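Local coordinates for plasmodium falciparum gamete antigen 27/25 (Plasmodium falciparum, PDB 1N81), which is of uncertain molecular function but is essential for sexual development of the malaria parasite and may dimerise, at residues Ile132-Asp144 / Tyr159-Ile171. Residues are numbered along the deposited sequence; the frame is centred on the assembly and turned at random.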
loop_
_atom_site.group_PDB
_atom_site.type_symbol
_atom_site.label_atom_id
_atom_site.label_comp_id
_atom_site.label_asym_id
_atom_site.label_seq_id
_atom_site.Cartn_x
_atom_site.Cartn_y
_atom_site.Cartn_z
ATOM N N ILE A 132 -3.080 -8.220 15.024
ATOM C CA ILE A 132 -3.086 -6.785 14.741
ATOM C C ILE A 132 -3.150 -6.520 13.236
ATOM O O ILE A 132 -3.956 -5.711 12.799
ATOM C CB ILE A 132 -1.861 -6.072 15.394
ATOM C CG1 ILE A 132 -2.005 -6.114 16.914
ATOM C CG2 ILE A 132 -1.803 -4.578 14.970
ATOM C CD1 ILE A 132 -0.740 -5.702 17.682
ATOM N N MET A 133 -2.344 -7.238 12.452
ATOM C CA MET A 133 -2.337 -7.072 10.997
ATOM C C MET A 133 -3.731 -7.257 10.394
ATOM O O MET A 133 -4.091 -6.617 9.389
ATOM C CB MET A 133 -1.394 -8.080 10.349
ATOM C CG MET A 133 0.060 -7.848 10.658
ATOM S SD MET A 133 1.101 -9.036 9.790
ATOM C CE MET A 133 2.709 -8.406 10.159
ATOM N N ASN A 134 -4.520 -8.112 11.036
ATOM C CA ASN A 134 -5.865 -8.424 10.573
ATOM C C ASN A 134 -6.947 -7.677 11.345
ATOM O O ASN A 134 -8.124 -7.876 11.079
ATOM C CB ASN A 134 -6.130 -9.959 10.696
ATOM C CG ASN A 134 -5.267 -10.796 9.737
ATOM O OD1 ASN A 134 -5.314 -10.600 8.541
ATOM N ND2 ASN A 134 -4.490 -11.740 10.274
ATOM N N ASP A 135 -6.570 -6.811 12.292
ATOM C CA ASP A 135 -7.586 -6.131 13.090
ATOM C C ASP A 135 -8.412 -5.104 12.301
ATOM O O ASP A 135 -8.069 -3.917 12.247
ATOM C CB ASP A 135 -6.933 -5.455 14.315
ATOM C CG ASP A 135 -7.958 -5.089 15.401
ATOM O OD1 ASP A 135 -9.127 -4.832 15.057
ATOM O OD2 ASP A 135 -7.583 -5.058 16.590
ATOM N N LYS A 136 -9.528 -5.552 11.735
ATOM C CA LYS A 136 -10.381 -4.679 10.944
ATOM C C LYS A 136 -10.936 -3.511 11.755
ATOM O O LYS A 136 -11.243 -2.443 11.197
ATOM C CB LYS A 136 -11.551 -5.462 10.334
ATOM C CG LYS A 136 -11.201 -6.729 9.568
ATOM C CD LYS A 136 -12.482 -7.574 9.373
ATOM C CE LYS A 136 -12.221 -9.015 8.928
ATOM N NZ LYS A 136 -12.006 -9.147 7.456
ATOM N N LYS A 137 -11.076 -3.714 13.063
ATOM C CA LYS A 137 -11.600 -2.667 13.926
ATOM C C LYS A 137 -10.596 -1.522 14.022
ATOM O O LYS A 137 -10.958 -0.349 13.906
ATOM C CB LYS A 137 -11.881 -3.218 15.317
ATOM C CG LYS A 137 -12.518 -2.220 16.246
ATOM C CD LYS A 137 -13.319 -2.927 17.345
ATOM C CE LYS A 137 -14.303 -1.979 18.020
ATOM N NZ LYS A 137 -13.620 -0.884 18.761
ATOM N N LEU A 138 -9.342 -1.877 14.255
ATOM C CA LEU A 138 -8.272 -0.887 14.355
ATOM C C LEU A 138 -8.154 -0.192 12.995
ATOM O O LEU A 138 -8.046 1.021 12.917
ATOM C CB LEU A 138 -6.950 -1.571 14.715
ATOM C CG LEU A 138 -5.681 -0.713 14.672
ATOM C CD1 LEU A 138 -5.738 0.372 15.749
ATOM C CD2 LEU A 138 -4.468 -1.592 14.889
ATOM N N ILE A 139 -8.216 -0.958 11.914
ATOM C CA ILE A 139 -8.111 -0.348 10.598
ATOM C C ILE A 139 -9.240 0.659 10.340
ATOM O O ILE A 139 -8.992 1.770 9.843
ATOM C CB ILE A 139 -8.061 -1.419 9.494
ATOM C CG1 ILE A 139 -6.735 -2.201 9.613
ATOM C CG2 ILE A 139 -8.154 -0.761 8.104
ATOM C CD1 ILE A 139 -6.714 -3.486 8.787
ATOM N N ARG A 140 -10.460 0.292 10.703
ATOM C CA ARG A 140 -11.600 1.168 10.485
ATOM C C ARG A 140 -11.412 2.476 11.240
ATOM O O ARG A 140 -11.683 3.539 10.705
ATOM C CB ARG A 140 -12.902 0.504 10.943
ATOM C CG ARG A 140 -14.177 1.366 10.694
ATOM C CD ARG A 140 -14.461 1.609 9.199
ATOM N NE ARG A 140 -14.197 2.996 8.815
ATOM C CZ ARG A 140 -14.422 3.502 7.604
ATOM N NH1 ARG A 140 -14.931 2.746 6.638
ATOM N NH2 ARG A 140 -14.114 4.770 7.345
ATOM N N MET A 141 -10.943 2.397 12.482
ATOM C CA MET A 141 -10.726 3.608 13.256
ATOM C C MET A 141 -9.605 4.450 12.695
ATOM O O MET A 141 -9.745 5.673 12.588
ATOM C CB MET A 141 -10.481 3.272 14.729
ATOM C CG MET A 141 -11.769 2.880 15.433
ATOM S SD MET A 141 -11.547 2.651 17.207
ATOM C CE MET A 141 -11.092 0.995 17.230
ATOM N N LEU A 142 -8.482 3.834 12.342
ATOM C CA LEU A 142 -7.411 4.626 11.749
ATOM C C LEU A 142 -7.904 5.287 10.442
ATOM O O LEU A 142 -7.549 6.447 10.153
ATOM C CB LEU A 142 -6.166 3.774 11.498
ATOM C CG LEU A 142 -5.401 3.327 12.752
ATOM C CD1 LEU A 142 -4.347 2.298 12.351
ATOM C CD2 LEU A 142 -4.722 4.530 13.440
ATOM N N PHE A 143 -8.746 4.572 9.686
ATOM C CA PHE A 143 -9.307 5.089 8.438
ATOM C C PHE A 143 -10.200 6.310 8.674
ATOM O O PHE A 143 -10.158 7.277 7.904
ATOM C CB PHE A 143 -10.146 4.026 7.699
ATOM C CG PHE A 143 -9.633 3.705 6.324
ATOM C CD1 PHE A 143 -8.656 2.718 6.145
ATOM C CD2 PHE A 143 -10.100 4.401 5.212
ATOM C CE1 PHE A 143 -8.159 2.450 4.875
ATOM C CE2 PHE A 143 -9.607 4.128 3.929
ATOM C CZ PHE A 143 -8.640 3.156 3.768
ATOM N N ASP A 144 -11.045 6.256 9.697
ATOM C CA ASP A 144 -11.904 7.401 9.999
ATOM C C ASP A 144 -11.075 8.652 10.233
ATOM O O ASP A 144 -11.403 9.743 9.756
ATOM C CB ASP A 144 -12.745 7.132 11.236
ATOM C CG ASP A 144 -13.766 6.059 10.990
ATOM O OD1 ASP A 144 -14.016 5.778 9.799
ATOM O OD2 ASP A 144 -14.314 5.502 11.964
ATOM N N TYR A 159 -13.575 1.096 0.753
ATOM C CA TYR A 159 -13.052 0.901 2.104
ATOM C C TYR A 159 -12.813 -0.575 2.398
ATOM O O TYR A 159 -11.747 -0.967 2.872
ATOM C CB TYR A 159 -14.016 1.426 3.174
ATOM C CG TYR A 159 -13.586 0.979 4.551
ATOM C CD1 TYR A 159 -12.464 1.547 5.162
ATOM C CD2 TYR A 159 -14.171 -0.128 5.155
ATOM C CE1 TYR A 159 -11.925 1.016 6.312
ATOM C CE2 TYR A 159 -13.642 -0.669 6.305
ATOM C CZ TYR A 159 -12.505 -0.095 6.879
ATOM O OH TYR A 159 -11.908 -0.668 7.981
ATOM N N LYS A 160 -13.813 -1.398 2.131
ATOM C CA LYS A 160 -13.654 -2.818 2.390
ATOM C C LYS A 160 -12.477 -3.412 1.586
ATOM O O LYS A 160 -11.692 -4.234 2.093
ATOM C CB LYS A 160 -14.964 -3.523 2.060
ATOM C CG LYS A 160 -14.943 -5.021 2.154
ATOM C CD LYS A 160 -16.371 -5.575 2.032
ATOM C CE LYS A 160 -16.422 -7.105 2.185
ATOM N NZ LYS A 160 -15.782 -7.828 1.037
ATOM N N ASP A 161 -12.341 -3.014 0.328
ATOM C CA ASP A 161 -11.231 -3.544 -0.462
ATOM C C ASP A 161 -9.902 -3.042 0.107
ATOM O O ASP A 161 -8.938 -3.809 0.214
ATOM C CB ASP A 161 -11.352 -3.139 -1.935
ATOM C CG ASP A 161 -12.532 -3.822 -2.638
ATOM O OD1 ASP A 161 -12.951 -4.930 -2.216
ATOM O OD2 ASP A 161 -13.033 -3.252 -3.629
ATOM N N ALA A 162 -9.860 -1.771 0.502
ATOM C CA ALA A 162 -8.636 -1.213 1.055
ATOM C C ALA A 162 -8.209 -1.942 2.336
ATOM O O ALA A 162 -7.026 -2.239 2.513
ATOM C CB ALA A 162 -8.807 0.249 1.340
ATOM N N ALA A 163 -9.154 -2.238 3.222
ATOM C CA ALA A 163 -8.798 -2.904 4.476
ATOM C C ALA A 163 -8.161 -4.259 4.171
ATOM O O ALA A 163 -7.226 -4.670 4.845
ATOM C CB ALA A 163 -10.044 -3.074 5.368
ATOM N N ALA A 164 -8.668 -4.949 3.151
ATOM C CA ALA A 164 -8.109 -6.245 2.773
ATOM C C ALA A 164 -6.668 -6.078 2.248
ATOM O O ALA A 164 -5.789 -6.870 2.569
ATOM C CB ALA A 164 -8.993 -6.911 1.710
ATOM N N ARG A 165 -6.425 -5.040 1.454
ATOM C CA ARG A 165 -5.086 -4.807 0.922
ATOM C C ARG A 165 -4.095 -4.522 2.026
ATOM O O ARG A 165 -2.952 -4.973 1.999
ATOM C CB ARG A 165 -5.075 -3.604 0.002
ATOM C CG ARG A 165 -5.552 -3.888 -1.424
ATOM C CD ARG A 165 -5.443 -2.587 -2.226
ATOM N NE ARG A 165 -6.759 -2.320 -2.716
ATOM C CZ ARG A 165 -7.419 -1.204 -2.523
ATOM N NH1 ARG A 165 -6.893 -0.200 -1.844
ATOM N NH2 ARG A 165 -8.618 -1.106 -3.026
ATOM N N ILE A 166 -4.550 -3.731 2.980
ATOM C CA ILE A 166 -3.736 -3.320 4.100
ATOM C C ILE A 166 -3.247 -4.556 4.880
ATOM O O ILE A 166 -2.040 -4.706 5.161
ATOM C CB ILE A 166 -4.579 -2.397 4.969
ATOM C CG1 ILE A 166 -4.660 -1.030 4.280
ATOM C CG2 ILE A 166 -4.028 -2.315 6.408
ATOM C CD1 ILE A 166 -5.588 -0.061 5.015
ATOM N N SER A 167 -4.180 -5.436 5.213
ATOM C CA SER A 167 -3.826 -6.649 5.949
ATOM C C SER A 167 -2.875 -7.467 5.072
ATOM O O SER A 167 -1.844 -7.953 5.554
ATOM C CB SER A 167 -5.080 -7.457 6.309
ATOM O OG SER A 167 -5.814 -6.800 7.324
ATOM N N GLN A 168 -3.183 -7.563 3.780
ATOM C CA GLN A 168 -2.321 -8.313 2.869
ATOM C C GLN A 168 -0.940 -7.721 2.791
ATOM O O GLN A 168 0.057 -8.444 2.836
ATOM C CB GLN A 168 -2.877 -8.362 1.445
ATOM C CG GLN A 168 -1.996 -9.239 0.570
ATOM C CD GLN A 168 -2.427 -9.264 -0.853
ATOM O OE1 GLN A 168 -2.204 -8.316 -1.600
ATOM N NE2 GLN A 168 -3.079 -10.352 -1.246
ATOM N N PHE A 169 -0.879 -6.400 2.641
ATOM C CA PHE A 169 0.398 -5.707 2.554
ATOM C C PHE A 169 1.263 -5.976 3.808
ATOM O O PHE A 169 2.449 -6.257 3.710
ATOM C CB PHE A 169 0.167 -4.190 2.408
ATOM C CG PHE A 169 1.444 -3.384 2.331
ATOM C CD1 PHE A 169 1.904 -2.899 1.101
ATOM C CD2 PHE A 169 2.180 -3.112 3.485
ATOM C CE1 PHE A 169 3.092 -2.142 1.006
ATOM C CE2 PHE A 169 3.365 -2.363 3.416
ATOM C CZ PHE A 169 3.823 -1.874 2.159
ATOM N N LEU A 170 0.674 -5.862 4.988
ATOM C CA LEU A 170 1.439 -6.075 6.208
ATOM C C LEU A 170 2.021 -7.507 6.271
ATOM O O LEU A 170 3.217 -7.699 6.505
ATOM C CB LEU A 170 0.545 -5.784 7.417
ATOM C CG LEU A 170 0.240 -4.282 7.534
ATOM C CD1 LEU A 170 -0.886 -4.073 8.489
ATOM C CD2 LEU A 170 1.460 -3.506 7.983
ATOM N N ILE A 171 1.186 -8.510 6.034
ATOM C CA ILE A 171 1.665 -9.890 6.075
ATOM C C ILE A 171 2.824 -10.101 5.102
ATOM O O ILE A 171 3.822 -10.687 5.452
ATOM C CB ILE A 171 0.508 -10.880 5.781
ATOM C CG1 ILE A 171 -0.480 -10.854 6.946
ATOM C CG2 ILE A 171 1.064 -12.306 5.622
ATOM C CD1 ILE A 171 -1.840 -11.443 6.620
#
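From Met133, whose CA lies 5.3 Å from that of Ser167, the segments diverge to Phe143 and Tyr159; helix 136-144 meets helix 159-171 at 117° between their directions, with axes 10.5 Å apart at closest. At the junction of helix 126-133 with helix 136-150, Ser167 OG donates to Met133 O at 2.7 Å, a short side chain serving a carbonyl at the break between two helices. The unbranched side chain of Met133 passes its CG by Leu170 CB and brings SD 3.7 Å from Ile171 CG1. Asp135 N-caps the next helix, its OD1 accepting from Leu138 N. One turn on, Ile139 is a knob among Tyr159, Ala163, Ile166 and Ser167; small Ala163 probably lets CG2 of the branched side chain come close to helix 159-171. Tyr159 is gripped on two sides. Its CG stands anti to the backbone N (chi1 169°), carrying the ring across to helix 136-144, where Arg140 brings its guanidinium over one face as a cation-pi contact, NH1 foremost and the planes tilted by 31°, CZ 3.8 Å from the ring centroid, while the ring edge points into the face of Phe143. Arg140, bent along its chain, also holds Asp144 OD1 through NE and NH2, and NH2 reaches Glu147. These carboxylates probably steady the cation over the ring, so apolar packing round Ile139 gives way to a charged, aromatic end that joins the consecutive, steeply crossing helices 136-150 and 156-173.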